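Local coordinates for aspartate-semialdehyde dehydrogenase (Candida albicans, PDB 3HSK), which catalyses the NADPH-dependent reductive dephosphorylation of 4-phospho-L-aspartate to its semialdehyde, the second step in making the aspartate family of amino acids, at residues A[19-24]-A[44-49]; A[229-234]-A[259-264]; A[235-240]-A[247-252]; A[338-343]-A[351-356]. All blocks are in the same frame, centred on the assembly; numbering follows the deposited sequence.

Contact 1 pairs two strands of the parallel NADP-binding sheet, and the side chain of its Val24 lies about 8 Å from the bound NADP. The other three belong to the dimerisation domain, their centres 30 to 36 Å from that of contact 1. Contacts 2 and 3 share helix 227-238 and touch where Val259 CG2 meets Lys236 CE at 3.3 Å. Contacts 2 and 4 reach the same mixed sheet, centres about 17 Å apart, and both meet the second subunit: Lys352, in contact 4, is the residue that from the second subunit binds Glu232 of contact 2. The side chain of Leu356 of contact 4 lies about 6 Å from that of His272, and Leu231 of contact 2 about 9 Å from Cys172, the predicted active-site residues.

Contact 1 (A[19-24]-A[44-49]); sequences VKKAGV and EFEIHA
Lys21 and His48 meet by their side chains: the aliphatic part of Lys21 runs over one face of the His48 imidazole, with Lys21 CD 4.0 Å from the centroid of the His48 ring and 13° off its normal, a CH-pi contact. With CG anti to its carbonyl carbon, the Lys21 chain stays extended and bends only at its last torsion. Its tip then turns to Glu46, which lies alongside and points the same way; the ion pair is long, Lys21 NZ to Glu46 OE2 being 3.9 Å. Val19 CG1 crosses the same glutamate at about a right angle, 3.6 Å from Glu46 CB. On the opposite face, with Ala22 and Ile47, Phe45 CD1 lies 4.1 Å from Lys20 CB and, more loosely, near Ala22 CB. Lys20 itself carries its amine away to the carbonyl of Ile381.

These side chains are set by a parallel backbone ladder. Ala22 is gripped twice from one edge by residues of the same strand, its N 2.7 Å from Glu46 O and its O 2.8 Å from His48 N, both bonds nearly straight (171° and 173°). Beyond Ala22 the register slips by one residue, a beta bulge, and Val24 N bonds to Ala49 O at 2.9 Å. Farther out, helix 30-39 packs on Val24, Phe45 and Ile47, while helix 364-376 also covers Phe45. Strand 20-25, helix 30-39 and strand 45-52 thus form the first beta-alpha-beta unit of a Rossmann-type dinucleotide-binding fold, with NADP held beyond the carboxyl end of strand 20-25.

Contact 2 (A[229-234]-A[259-264]); sequences DKLEWE and VSAQCN
Glu232 reaches from helix 229-234 across the backbone of strand 259-262, and nearly every atom of its side chain touches the strand. CB starts the contact against Val259, 3.6 Å from Val259 CG2. Because CG stands anti to the carbonyl carbon (chi1 -70°) and the chain is extended from there, the next atoms run past the peptide of Val259, Glu232 CG lying 3.2 Å from Val259 O. At the tip, OE2 accepts the amide of Ala261: Ala261 N to Glu232 OE2 is 2.9 Å, with an angle of 169° at the hydrogen. This donor meets the oxygen on its anti side, 16° out of the carboxylate plane. The preceding residue, Leu231, covers the next part of the strand chiefly with its CD2 methyl, which is 3.8 Å from Ala261 CB and 3.7 Å from Cys263 SG.

The same Glu232 OE2 forms a salt bridge with Lys352 of the second subunit, whose amine also bonds to Ala261 O. Ser260 OG turns to Asp346 of that subunit. A carboxylate oxygen shared between a strand N-H and a lysine is consistent with a charged glutamate, and it ties helix, strand and subunit interface together through one polar group.

Contact 3 (A[235-240]-A[247-252]); sequences TKKILG and TEFVPI
One backbone hydrogen bond joins the end of helix 227-238 to the chain returning past it: Ile252 N to Lys236 O, 3.0 Å. It is bent (147° at the hydrogen), and its donor stands 46° above the carbonyl plane rather than on a lone pair.

The remaining contacts are apolar or involve aliphatic carbons. Pro251 lies against the last helical turn, its CB 3.7 Å from Lys237 CA, while Lys236 CD lies 3.3 Å from Ile252 O. Ile252 CD1 reaches over the helix end, 3.6 Å from Leu239 O and 3.8 Å from Gly240 CA. The backbones come close at Gly240, Gly240 CA to Pro251 CA being 4.1 Å.

Lys237, fully extended with CG anti to the backbone N (chi1 176°), crosses Phe249 at about a right angle, and its CE approaches Phe249 CD2 at 4.1 Å, obliquely to the ring. The amine beyond is held by the carbonyls of Arg128, Glu130 and Val133.

Just beyond the helix, strand 241-242 pairs antiparallel with strand 249-250 in a small two-stranded sheet. Around the helix, Thr235 and Ile238 pack on helix 172-188, and Lys236 reaches Val259 of strand 258-262.

Contact 4 (A[338-343]-A[351-356]); sequences VSVGRI and FKMVVL
Four backbone hydrogen bonds tie Ser339 to Leu356 and Gly341 to Val354, two reciprocal pairs in an antiparallel ladder. The shortest, Leu356 N to Ser339 O at 2.7 Å, is also nearly straight (175°), and its return bond, Ser339 N to Leu356 O, is 2.8 Å. Gly341 N to Val354 O and Val354 N to Gly341 O are both 2.9 Å, but in the second the donor is tilted 24° from the carbonyl plane. Between them, Val340 and Val355 form the non-hydrogen-bonded pair, with CA-H contacts to the flanking carbonyls. Arg342 adopts a left-handed backbone conformation (phi 52°), after which the pairing is no longer regular.

The side chains of Val338, Val340 and Val355 pack together. Val338 CG1 meets Val355 CG1 at 3.7 Å across an oblique crossing, while Val340 and Val355 lie side by side. Val340 CG1 also takes the sulfur of Met353, SD at 3.8 Å. Ile343 runs alongside Met353, its CG1 3.9 Å from Met353 CB. On the other face Ser339 CB lies against Leu356 CB, and Arg342 CB comes near Val354 CG2 past Gly341, which adds no side chain. The polar ends go to other partners: Ser339 OG to Asp333, Arg342 to Glu228 of the second subunit, and Lys352 to the polar cluster round Ala261 of that subunit.

The hairpin of strands 338-345 and 351-357 sits within the mixed sheet, strand 315-318 bordering the first and strand 273-280 the second, while helix 288-297 packs on Ile343 and Phe351.

Contact 1 (A[19-24]-A[44-49])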
loop_
_atom_site.group_PDB
_atom_site.type_symbol
_atom_site.label_atom_id
_atom_site.label_comp_id
_atom_site.label_asym_id
_atom_site.label_seq_id
_atom_site.Cartn_x
_atom_site.Cartn_y
_atom_site.Cartn_z
ATOM N N VAL A 19 -19.573 5.553 -39.460
ATOM C CA VAL A 19 -19.805 6.289 -38.215
ATOM C C VAL A 19 -21.075 5.818 -37.498
ATOM O O VAL A 19 -22.177 5.868 -38.058
ATOM C CB VAL A 19 -19.876 7.824 -38.455
ATOM C CG1 VAL A 19 -20.024 8.567 -37.142
ATOM C CG2 VAL A 19 -18.638 8.315 -39.199
ATOM N N LYS A 20 -20.905 5.358 -36.261
ATOM C CA LYS A 20 -22.031 4.990 -35.411
ATOM C C LYS A 20 -22.438 6.180 -34.541
ATOM O O LYS A 20 -21.594 6.994 -34.153
ATOM C CB LYS A 20 -21.678 3.777 -34.541
ATOM C CG LYS A 20 -21.335 2.504 -35.318
ATOM C CD LYS A 20 -22.575 1.784 -35.857
ATOM C CE LYS A 20 -22.180 0.632 -36.775
ATOM N NZ LYS A 20 -23.323 -0.263 -37.112
ATOM N N LYS A 21 -23.731 6.283 -34.246
ATOM C CA LYS A 21 -24.257 7.385 -33.441
ATOM C C LYS A 21 -24.214 7.052 -31.951
ATOM O O LYS A 21 -24.718 6.012 -31.522
ATOM C CB LYS A 21 -25.679 7.752 -33.882
ATOM C CG LYS A 21 -25.736 8.539 -35.191
ATOM C CD LYS A 21 -27.163 8.675 -35.714
ATOM C CE LYS A 21 -27.311 9.844 -36.698
ATOM N NZ LYS A 21 -26.458 9.713 -37.924
ATOM N N ALA A 22 -23.611 7.943 -31.166
ATOM C CA ALA A 22 -23.395 7.687 -29.741
ATOM C C ALA A 22 -24.161 8.626 -28.815
ATOM O O ALA A 22 -24.183 9.842 -29.015
ATOM C CB ALA A 22 -21.905 7.713 -29.410
ATOM N N GLY A 23 -24.793 8.034 -27.805
ATOM C CA GLY A 23 -25.430 8.782 -26.729
ATOM C C GLY A 23 -24.626 8.677 -25.447
ATOM O O GLY A 23 -23.847 7.734 -25.266
ATOM N N VAL A 24 -24.809 9.657 -24.566
ATOM C CA VAL A 24 -24.167 9.663 -23.252
ATOM C C VAL A 24 -25.177 10.036 -22.170
ATOM O O VAL A 24 -25.728 11.139 -22.177
ATOM C CB VAL A 24 -22.951 10.639 -23.175
ATOM C CG1 VAL A 24 -22.255 10.518 -21.818
ATOM C CG2 VAL A 24 -21.952 10.383 -24.308
ATOM N N GLU A 44 -14.818 7.357 -35.683
ATOM C CA GLU A 44 -15.799 6.304 -35.917
ATOM C C GLU A 44 -17.141 6.592 -35.242
ATOM O O GLU A 44 -18.150 5.973 -35.580
ATOM C CB GLU A 44 -15.238 4.972 -35.417
ATOM C CG GLU A 44 -15.575 3.753 -36.260
ATOM C CD GLU A 44 -14.592 2.605 -36.033
ATOM O OE1 GLU A 44 -13.364 2.860 -36.012
ATOM O OE2 GLU A 44 -15.046 1.450 -35.879
ATOM N N PHE A 45 -17.150 7.526 -34.290
ATOM C CA PHE A 45 -18.364 7.848 -33.534
ATOM C C PHE A 45 -18.838 9.284 -33.721
ATOM O O PHE A 45 -18.047 10.187 -33.989
ATOM C CB PHE A 45 -18.180 7.544 -32.040
ATOM C CG PHE A 45 -17.971 6.088 -31.743
ATOM C CD1 PHE A 45 -19.054 5.210 -31.697
ATOM C CD2 PHE A 45 -16.693 5.589 -31.516
ATOM C CE1 PHE A 45 -18.862 3.856 -31.431
ATOM C CE2 PHE A 45 -16.491 4.240 -31.248
ATOM C CZ PHE A 45 -17.578 3.370 -31.205
ATOM N N GLU A 46 -20.146 9.468 -33.574
ATOM C CA GLU A 46 -20.783 10.776 -33.647
ATOM C C GLU A 46 -21.613 10.986 -32.385
ATOM O O GLU A 46 -22.545 10.218 -32.111
ATOM C CB GLU A 46 -21.677 10.862 -34.893
ATOM C CG GLU A 46 -22.391 12.199 -35.097
ATOM C CD GLU A 46 -23.427 12.155 -36.216
ATOM O OE1 GLU A 46 -23.089 11.711 -37.340
ATOM O OE2 GLU A 46 -24.584 12.573 -35.973
ATOM N N ILE A 47 -21.259 12.013 -31.614
ATOM C CA ILE A 47 -22.015 12.386 -30.422
ATOM C C ILE A 47 -23.374 12.941 -30.849
ATOM O O ILE A 47 -23.466 14.025 -31.427
ATOM C CB ILE A 47 -21.240 13.390 -29.533
ATOM C CG1 ILE A 47 -19.900 12.780 -29.090
ATOM C CG2 ILE A 47 -22.076 13.781 -28.317
ATOM C CD1 ILE A 47 -18.839 13.783 -28.664
ATOM N N HIS A 48 -24.420 12.174 -30.564
ATOM C CA HIS A 48 -25.749 12.438 -31.104
ATOM C C HIS A 48 -26.754 12.885 -30.044
ATOM O O HIS A 48 -27.627 13.703 -30.326
ATOM C CB HIS A 48 -26.268 11.191 -31.830
ATOM C CG HIS A 48 -27.416 11.462 -32.748
ATOM N ND1 HIS A 48 -28.706 11.068 -32.462
ATOM C CD2 HIS A 48 -27.471 12.094 -33.944
ATOM C CE1 HIS A 48 -29.505 11.443 -33.445
ATOM N NE2 HIS A 48 -28.781 12.069 -34.356
ATOM N N ALA A 49 -26.633 12.338 -28.835
ATOM C CA ALA A 49 -27.544 12.655 -27.736
ATOM C C ALA A 49 -26.805 12.714 -26.401
ATOM O O ALA A 49 -25.944 11.874 -26.125
ATOM C CB ALA A 49 -28.673 11.633 -27.672
#

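Contact 2 (A[229-234]-A[259-264])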
loop_
_atom_site.group_PDB
_atom_site.type_symbol
_atom_site.label_atom_id
_atom_site.label_comp_id
_atom_site.label_asym_id
_atom_site.label_seq_id
_atom_site.Cartn_x
_atom_site.Cartn_y
_atom_site.Cartn_z
ATOM N N ASP A 229 -14.626 -4.737 -1.443
ATOM C CA ASP A 229 -15.623 -5.719 -1.881
ATOM C C ASP A 229 -15.748 -5.742 -3.407
ATOM O O ASP A 229 -15.778 -6.808 -4.017
ATOM C CB ASP A 229 -16.977 -5.444 -1.223
ATOM C CG ASP A 229 -16.966 -5.722 0.273
ATOM O OD1 ASP A 229 -16.085 -6.476 0.751
ATOM O OD2 ASP A 229 -17.841 -5.184 0.984
ATOM N N LYS A 230 -15.802 -4.552 -4.001
ATOM C CA LYS A 230 -15.756 -4.354 -5.447
ATOM C C LYS A 230 -14.571 -5.108 -6.044
ATOM O O LYS A 230 -14.738 -5.985 -6.890
ATOM C CB LYS A 230 -15.602 -2.861 -5.726
ATOM C CG LYS A 230 -16.228 -2.347 -6.999
ATOM C CD LYS A 230 -16.529 -0.845 -6.906
ATOM C CE LYS A 230 -17.746 -0.557 -5.998
ATOM N NZ LYS A 230 -18.260 0.845 -6.100
ATOM N N LEU A 231 -13.378 -4.775 -5.565
ATOM C CA LEU A 231 -12.129 -5.351 -6.050
ATOM C C LEU A 231 -12.104 -6.878 -5.926
ATOM O O LEU A 231 -11.732 -7.577 -6.865
ATOM C CB LEU A 231 -10.956 -4.732 -5.281
ATOM C CG LEU A 231 -9.679 -4.322 -6.016
ATOM C CD1 LEU A 231 -10.010 -3.596 -7.283
ATOM C CD2 LEU A 231 -8.840 -3.430 -5.130
ATOM N N GLU A 232 -12.518 -7.383 -4.769
ATOM C CA GLU A 232 -12.513 -8.815 -4.496
ATOM C C GLU A 232 -13.546 -9.605 -5.312
ATOM O O GLU A 232 -13.241 -10.682 -5.821
ATOM C CB GLU A 232 -12.699 -9.070 -3.001
ATOM C CG GLU A 232 -11.491 -8.651 -2.176
ATOM C CD GLU A 232 -11.728 -8.734 -0.688
ATOM O OE1 GLU A 232 -12.741 -9.333 -0.265
ATOM O OE2 GLU A 232 -10.896 -8.192 0.066
ATOM N N TRP A 233 -14.753 -9.056 -5.440
ATOM C CA TRP A 233 -15.842 -9.724 -6.150
ATOM C C TRP A 233 -15.733 -9.612 -7.670
ATOM O O TRP A 233 -15.931 -10.598 -8.384
ATOM C CB TRP A 233 -17.204 -9.192 -5.682
ATOM C CG TRP A 233 -18.340 -10.042 -6.144
ATOM C CD1 TRP A 233 -18.966 -11.030 -5.434
ATOM C CD2 TRP A 233 -18.981 -9.998 -7.426
ATOM N NE1 TRP A 233 -19.965 -11.598 -6.193
ATOM C CE2 TRP A 233 -19.995 -10.986 -7.420
ATOM C CE3 TRP A 233 -18.807 -9.212 -8.576
ATOM C CZ2 TRP A 233 -20.827 -11.214 -8.525
ATOM C CZ3 TRP A 233 -19.635 -9.441 -9.679
ATOM C CH2 TRP A 233 -20.630 -10.438 -9.642
ATOM N N GLU A 234 -15.447 -8.411 -8.164
ATOM C CA GLU A 234 -15.408 -8.158 -9.607
ATOM C C GLU A 234 -14.318 -8.947 -10.326
ATOM O O GLU A 234 -14.523 -9.424 -11.443
ATOM C CB GLU A 234 -15.242 -6.668 -9.895
ATOM C CG GLU A 234 -16.468 -5.827 -9.564
ATOM C CD GLU A 234 -16.364 -4.400 -10.077
ATOM O OE1 GLU A 234 -15.420 -4.089 -10.833
ATOM O OE2 GLU A 234 -17.234 -3.586 -9.726
ATOM N N VAL A 259 -9.089 -13.715 -2.927
ATOM C CA VAL A 259 -8.715 -12.360 -3.303
ATOM C C VAL A 259 -8.843 -11.445 -2.082
ATOM O O VAL A 259 -9.905 -11.370 -1.450
ATOM C CB VAL A 259 -9.561 -11.830 -4.486
ATOM C CG1 VAL A 259 -9.195 -12.536 -5.795
ATOM C CG2 VAL A 259 -11.037 -12.037 -4.208
ATOM N N SER A 260 -7.752 -10.769 -1.742
ATOM C CA SER A 260 -7.733 -9.913 -0.566
ATOM C C SER A 260 -7.306 -8.502 -0.944
ATOM O O SER A 260 -6.190 -8.292 -1.423
ATOM C CB SER A 260 -6.805 -10.487 0.500
ATOM O OG SER A 260 -6.938 -9.772 1.714
ATOM N N ALA A 261 -8.214 -7.546 -0.748
ATOM C CA ALA A 261 -7.958 -6.150 -1.100
ATOM C C ALA A 261 -7.859 -5.249 0.123
ATOM O O ALA A 261 -8.610 -5.401 1.087
ATOM C CB ALA A 261 -9.024 -5.637 -2.045
ATOM N N GLN A 262 -6.921 -4.311 0.069
ATOM C CA GLN A 262 -6.806 -3.248 1.061
ATOM C C GLN A 262 -6.613 -1.929 0.309
ATOM O O GLN A 262 -5.590 -1.716 -0.357
ATOM C CB GLN A 262 -5.668 -3.530 2.057
ATOM C CG GLN A 262 -5.922 -4.748 2.952
ATOM C CD GLN A 262 -4.991 -4.856 4.148
ATOM O OE1 GLN A 262 -4.341 -5.886 4.341
ATOM N NE2 GLN A 262 -4.939 -3.813 4.973
ATOM N N CYS A 263 -7.613 -1.059 0.384
ATOM C CA CYS A 263 -7.607 0.148 -0.425
ATOM C C CYS A 263 -7.328 1.405 0.380
ATOM O O CYS A 263 -7.832 1.565 1.495
ATOM C CB CYS A 263 -8.908 0.273 -1.213
ATOM S SG CYS A 263 -9.210 -1.168 -2.258
ATOM N N ASN A 264 -6.522 2.291 -0.206
ATOM C CA ASN A 264 -6.094 3.524 0.445
ATOM C C ASN A 264 -6.112 4.690 -0.532
ATOM O O ASN A 264 -5.748 4.539 -1.697
ATOM C CB ASN A 264 -4.681 3.381 1.016
ATOM C CG ASN A 264 -4.515 2.149 1.885
ATOM O OD1 ASN A 264 -4.770 2.182 3.083
ATOM N ND2 ASN A 264 -4.062 1.052 1.280
#

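Contact 3 (A[235-240]-A[247-252])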
loop_
_atom_site.group_PDB
_atom_site.type_symbol
_atom_site.label_atom_id
_atom_site.label_comp_id
_atom_site.label_asym_id
_atom_site.label_seq_id
_atom_site.Cartn_x
_atom_site.Cartn_y
_atom_site.Cartn_z
ATOM N N THR A 235 -13.158 -9.079 -9.690
ATOM C CA THR A 235 -12.043 -9.802 -10.299
ATOM C C THR A 235 -12.416 -11.275 -10.550
ATOM O O THR A 235 -12.017 -11.861 -11.554
ATOM C CB THR A 235 -10.741 -9.671 -9.467
ATOM O OG1 THR A 235 -10.999 -10.035 -8.115
ATOM C CG2 THR A 235 -10.246 -8.249 -9.473
ATOM N N LYS A 236 -13.214 -11.845 -9.649
ATOM C CA LYS A 236 -13.705 -13.221 -9.781
ATOM C C LYS A 236 -14.636 -13.422 -10.979
ATOM O O LYS A 236 -14.586 -14.467 -11.641
ATOM C CB LYS A 236 -14.372 -13.691 -8.486
ATOM C CG LYS A 236 -13.397 -14.305 -7.486
ATOM C CD LYS A 236 -14.078 -14.707 -6.191
ATOM C CE LYS A 236 -13.631 -13.811 -5.045
ATOM N NZ LYS A 236 -14.553 -13.809 -3.873
ATOM N N LYS A 237 -15.473 -12.421 -11.255
ATOM C CA LYS A 237 -16.352 -12.449 -12.420
ATOM C C LYS A 237 -15.576 -12.225 -13.718
ATOM O O LYS A 237 -15.802 -12.923 -14.708
ATOM C CB LYS A 237 -17.474 -11.418 -12.278
ATOM C CG LYS A 237 -18.379 -11.306 -13.500
ATOM C CD LYS A 237 -19.661 -10.528 -13.201
ATOM C CE LYS A 237 -20.645 -10.656 -14.364
ATOM N NZ LYS A 237 -21.915 -9.912 -14.124
ATOM N N ILE A 238 -14.670 -11.247 -13.703
ATOM C CA ILE A 238 -13.909 -10.864 -14.894
ATOM C C ILE A 238 -13.002 -11.991 -15.374
ATOM O O ILE A 238 -12.841 -12.193 -16.575
ATOM C CB ILE A 238 -13.087 -9.580 -14.654
ATOM C CG1 ILE A 238 -14.013 -8.359 -14.609
ATOM C CG2 ILE A 238 -12.039 -9.387 -15.744
ATOM C CD1 ILE A 238 -13.466 -7.219 -13.779
ATOM N N LEU A 239 -12.418 -12.717 -14.425
ATOM C CA LEU A 239 -11.552 -13.856 -14.720
ATOM C C LEU A 239 -12.346 -15.176 -14.743
ATOM O O LEU A 239 -11.779 -16.245 -14.999
ATOM C CB LEU A 239 -10.407 -13.931 -13.696
ATOM C CG LEU A 239 -9.344 -12.820 -13.669
ATOM C CD1 LEU A 239 -8.296 -13.123 -12.600
ATOM C CD2 LEU A 239 -8.669 -12.613 -15.027
ATOM N N GLY A 240 -13.650 -15.083 -14.477
ATOM C CA GLY A 240 -14.540 -16.242 -14.433
ATOM C C GLY A 240 -15.031 -16.710 -15.790
ATOM O O GLY A 240 -14.456 -16.363 -16.828
ATOM N N THR A 247 -25.775 -18.459 -20.997
ATOM C CA THR A 247 -26.593 -17.245 -20.844
ATOM C C THR A 247 -26.200 -16.418 -19.611
ATOM O O THR A 247 -26.463 -15.213 -19.553
ATOM C CB THR A 247 -28.111 -17.576 -20.756
ATOM O OG1 THR A 247 -28.387 -18.263 -19.529
ATOM C CG2 THR A 247 -28.557 -18.449 -21.936
ATOM N N GLU A 248 -25.588 -17.074 -18.628
ATOM C CA GLU A 248 -25.200 -16.428 -17.374
ATOM C C GLU A 248 -23.746 -16.686 -17.035
ATOM O O GLU A 248 -23.177 -17.715 -17.414
ATOM C CB GLU A 248 -26.077 -16.912 -16.220
ATOM C CG GLU A 248 -27.525 -16.442 -16.293
ATOM C CD GLU A 248 -28.374 -16.969 -15.154
ATOM O OE1 GLU A 248 -27.809 -17.525 -14.184
ATOM O OE2 GLU A 248 -29.615 -16.824 -15.236
ATOM N N PHE A 249 -23.158 -15.750 -16.299
ATOM C CA PHE A 249 -21.768 -15.854 -15.894
ATOM C C PHE A 249 -21.600 -16.660 -14.615
ATOM O O PHE A 249 -22.407 -16.568 -13.692
ATOM C CB PHE A 249 -21.139 -14.460 -15.767
ATOM C CG PHE A 249 -20.997 -13.754 -17.080
ATOM C CD1 PHE A 249 -19.909 -14.007 -17.904
ATOM C CD2 PHE A 249 -21.971 -12.862 -17.514
ATOM C CE1 PHE A 249 -19.788 -13.372 -19.136
ATOM C CE2 PHE A 249 -21.858 -12.227 -18.740
ATOM C CZ PHE A 249 -20.761 -12.478 -19.550
ATOM N N VAL A 250 -20.553 -17.476 -14.595
ATOM C CA VAL A 250 -20.169 -18.221 -13.405
ATOM C C VAL A 250 -18.777 -17.738 -12.994
ATOM O O VAL A 250 -17.769 -18.189 -13.552
ATOM C CB VAL A 250 -20.225 -19.762 -13.633
ATOM C CG1 VAL A 250 -19.655 -20.521 -12.443
ATOM C CG2 VAL A 250 -21.667 -20.205 -13.887
ATOM N N PRO A 251 -18.724 -16.784 -12.045
ATOM C CA PRO A 251 -17.464 -16.277 -11.500
ATOM C C PRO A 251 -16.684 -17.379 -10.789
ATOM O O PRO A 251 -17.288 -18.293 -10.226
ATOM C CB PRO A 251 -17.922 -15.228 -10.476
ATOM C CG PRO A 251 -19.293 -14.847 -10.908
ATOM C CD PRO A 251 -19.884 -16.116 -11.431
ATOM N N ILE A 252 -15.357 -17.285 -10.825
ATOM C CA ILE A 252 -14.491 -18.200 -10.083
ATOM C C ILE A 252 -15.019 -18.337 -8.655
ATOM O O ILE A 252 -15.152 -17.336 -7.947
ATOM C CB ILE A 252 -13.009 -17.715 -10.057
ATOM C CG1 ILE A 252 -12.468 -17.472 -11.473
ATOM C CG2 ILE A 252 -12.130 -18.690 -9.285
ATOM C CD1 ILE A 252 -12.501 -18.695 -12.400
#

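Contact 4 (A[338-343]-A[351-356])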
loop_
_atom_site.group_PDB
_atom_site.type_symbol
_atom_site.label_atom_id
_atom_site.label_comp_id
_atom_site.label_asym_id
_atom_site.label_seq_id
_atom_site.Cartn_x
_atom_site.Cartn_y
_atom_site.Cartn_z
ATOM N N VAL A 338 -1.474 -0.628 -18.260
ATOM C CA VAL A 338 -0.772 -0.551 -16.987
ATOM C C VAL A 338 0.746 -0.475 -17.187
ATOM O O VAL A 338 1.278 -0.932 -18.209
ATOM C CB VAL A 338 -1.094 -1.763 -16.064
ATOM C CG1 VAL A 338 -2.560 -1.739 -15.598
ATOM C CG2 VAL A 338 -0.742 -3.102 -16.739
ATOM N N SER A 339 1.431 0.120 -16.218
ATOM C CA SER A 339 2.870 -0.032 -16.087
ATOM C C SER A 339 3.071 -0.986 -14.935
ATOM O O SER A 339 2.373 -0.895 -13.925
ATOM C CB SER A 339 3.554 1.297 -15.772
ATOM O OG SER A 339 3.354 2.237 -16.807
ATOM N N VAL A 340 4.011 -1.907 -15.094
ATOM C CA VAL A 340 4.293 -2.890 -14.069
ATOM C C VAL A 340 5.795 -2.909 -13.786
ATOM O O VAL A 340 6.608 -2.965 -14.712
ATOM C CB VAL A 340 3.786 -4.304 -14.473
ATOM C CG1 VAL A 340 4.192 -5.339 -13.438
ATOM C CG2 VAL A 340 2.269 -4.311 -14.652
ATOM N N GLY A 341 6.153 -2.847 -12.504
ATOM C CA GLY A 341 7.554 -2.857 -12.096
ATOM C C GLY A 341 7.818 -3.755 -10.907
ATOM O O GLY A 341 6.891 -4.313 -10.314
ATOM N N ARG A 342 9.098 -3.893 -10.566
ATOM C CA ARG A 342 9.536 -4.683 -9.414
ATOM C C ARG A 342 8.966 -6.110 -9.382
ATOM O O ARG A 342 8.700 -6.664 -8.308
ATOM C CB ARG A 342 9.234 -3.933 -8.107
ATOM C CG ARG A 342 9.838 -2.518 -8.026
ATOM C CD ARG A 342 9.779 -1.978 -6.594
ATOM N NE ARG A 342 10.593 -2.808 -5.711
ATOM C CZ ARG A 342 10.303 -3.094 -4.448
ATOM N NH1 ARG A 342 9.211 -2.600 -3.876
ATOM N NH2 ARG A 342 11.116 -3.889 -3.757
ATOM N N ILE A 343 8.780 -6.704 -10.562
ATOM C CA ILE A 343 8.317 -8.096 -10.646
ATOM C C ILE A 343 9.394 -8.981 -10.036
ATOM O O ILE A 343 10.538 -8.968 -10.477
ATOM C CB ILE A 343 8.040 -8.563 -12.104
ATOM C CG1 ILE A 343 7.001 -7.669 -12.783
ATOM C CG2 ILE A 343 7.586 -10.037 -12.120
ATOM C CD1 ILE A 343 7.123 -7.619 -14.299
ATOM N N PHE A 351 4.656 -14.557 -6.740
ATOM C CA PHE A 351 5.233 -13.320 -7.251
ATOM C C PHE A 351 4.553 -12.101 -6.650
ATOM O O PHE A 351 3.360 -12.131 -6.345
ATOM C CB PHE A 351 5.119 -13.248 -8.774
ATOM C CG PHE A 351 5.851 -14.355 -9.498
ATOM C CD1 PHE A 351 7.206 -14.236 -9.792
ATOM C CD2 PHE A 351 5.180 -15.514 -9.889
ATOM C CE1 PHE A 351 7.887 -15.263 -10.461
ATOM C CE2 PHE A 351 5.854 -16.545 -10.556
ATOM C CZ PHE A 351 7.205 -16.417 -10.838
ATOM N N LYS A 352 5.335 -11.036 -6.488
ATOM C CA LYS A 352 4.806 -9.722 -6.186
ATOM C C LYS A 352 5.319 -8.717 -7.200
ATOM O O LYS A 352 6.367 -8.924 -7.809
ATOM C CB LYS A 352 5.109 -9.294 -4.741
ATOM C CG LYS A 352 6.572 -9.326 -4.314
ATOM C CD LYS A 352 6.666 -9.067 -2.797
ATOM C CE LYS A 352 8.054 -9.336 -2.240
ATOM N NZ LYS A 352 8.069 -9.245 -0.749
ATOM N N MET A 353 4.555 -7.648 -7.396
ATOM C CA MET A 353 4.871 -6.606 -8.369
ATOM C C MET A 353 4.056 -5.341 -8.077
ATOM O O MET A 353 3.132 -5.364 -7.263
ATOM C CB MET A 353 4.619 -7.093 -9.802
ATOM C CG MET A 353 3.168 -7.455 -10.119
ATOM S SD MET A 353 2.982 -8.409 -11.643
ATOM C CE MET A 353 3.632 -9.982 -11.064
ATOM N N VAL A 354 4.405 -4.252 -8.751
ATOM C CA VAL A 354 3.776 -2.957 -8.536
ATOM C C VAL A 354 3.132 -2.524 -9.844
ATOM O O VAL A 354 3.788 -2.529 -10.891
ATOM C CB VAL A 354 4.815 -1.893 -8.071
ATOM C CG1 VAL A 354 4.141 -0.548 -7.808
ATOM C CG2 VAL A 354 5.548 -2.365 -6.824
ATOM N N VAL A 355 1.855 -2.146 -9.775
ATOM C CA VAL A 355 1.067 -1.809 -10.958
ATOM C C VAL A 355 0.621 -0.350 -10.924
ATOM O O VAL A 355 0.049 0.116 -9.935
ATOM C CB VAL A 355 -0.189 -2.712 -11.074
ATOM C CG1 VAL A 355 -0.964 -2.411 -12.343
ATOM C CG2 VAL A 355 0.186 -4.184 -11.029
ATOM N N LEU A 356 0.891 0.365 -12.012
ATOM C CA LEU A 356 0.396 1.722 -12.194
ATOM C C LEU A 356 -0.627 1.704 -13.309
ATOM O O LEU A 356 -0.309 1.373 -14.455
ATOM C CB LEU A 356 1.529 2.693 -12.544
ATOM C CG LEU A 356 1.159 4.130 -12.939
ATOM C CD1 LEU A 356 0.483 4.887 -11.787
ATOM C CD2 LEU A 356 2.391 4.888 -13.428
#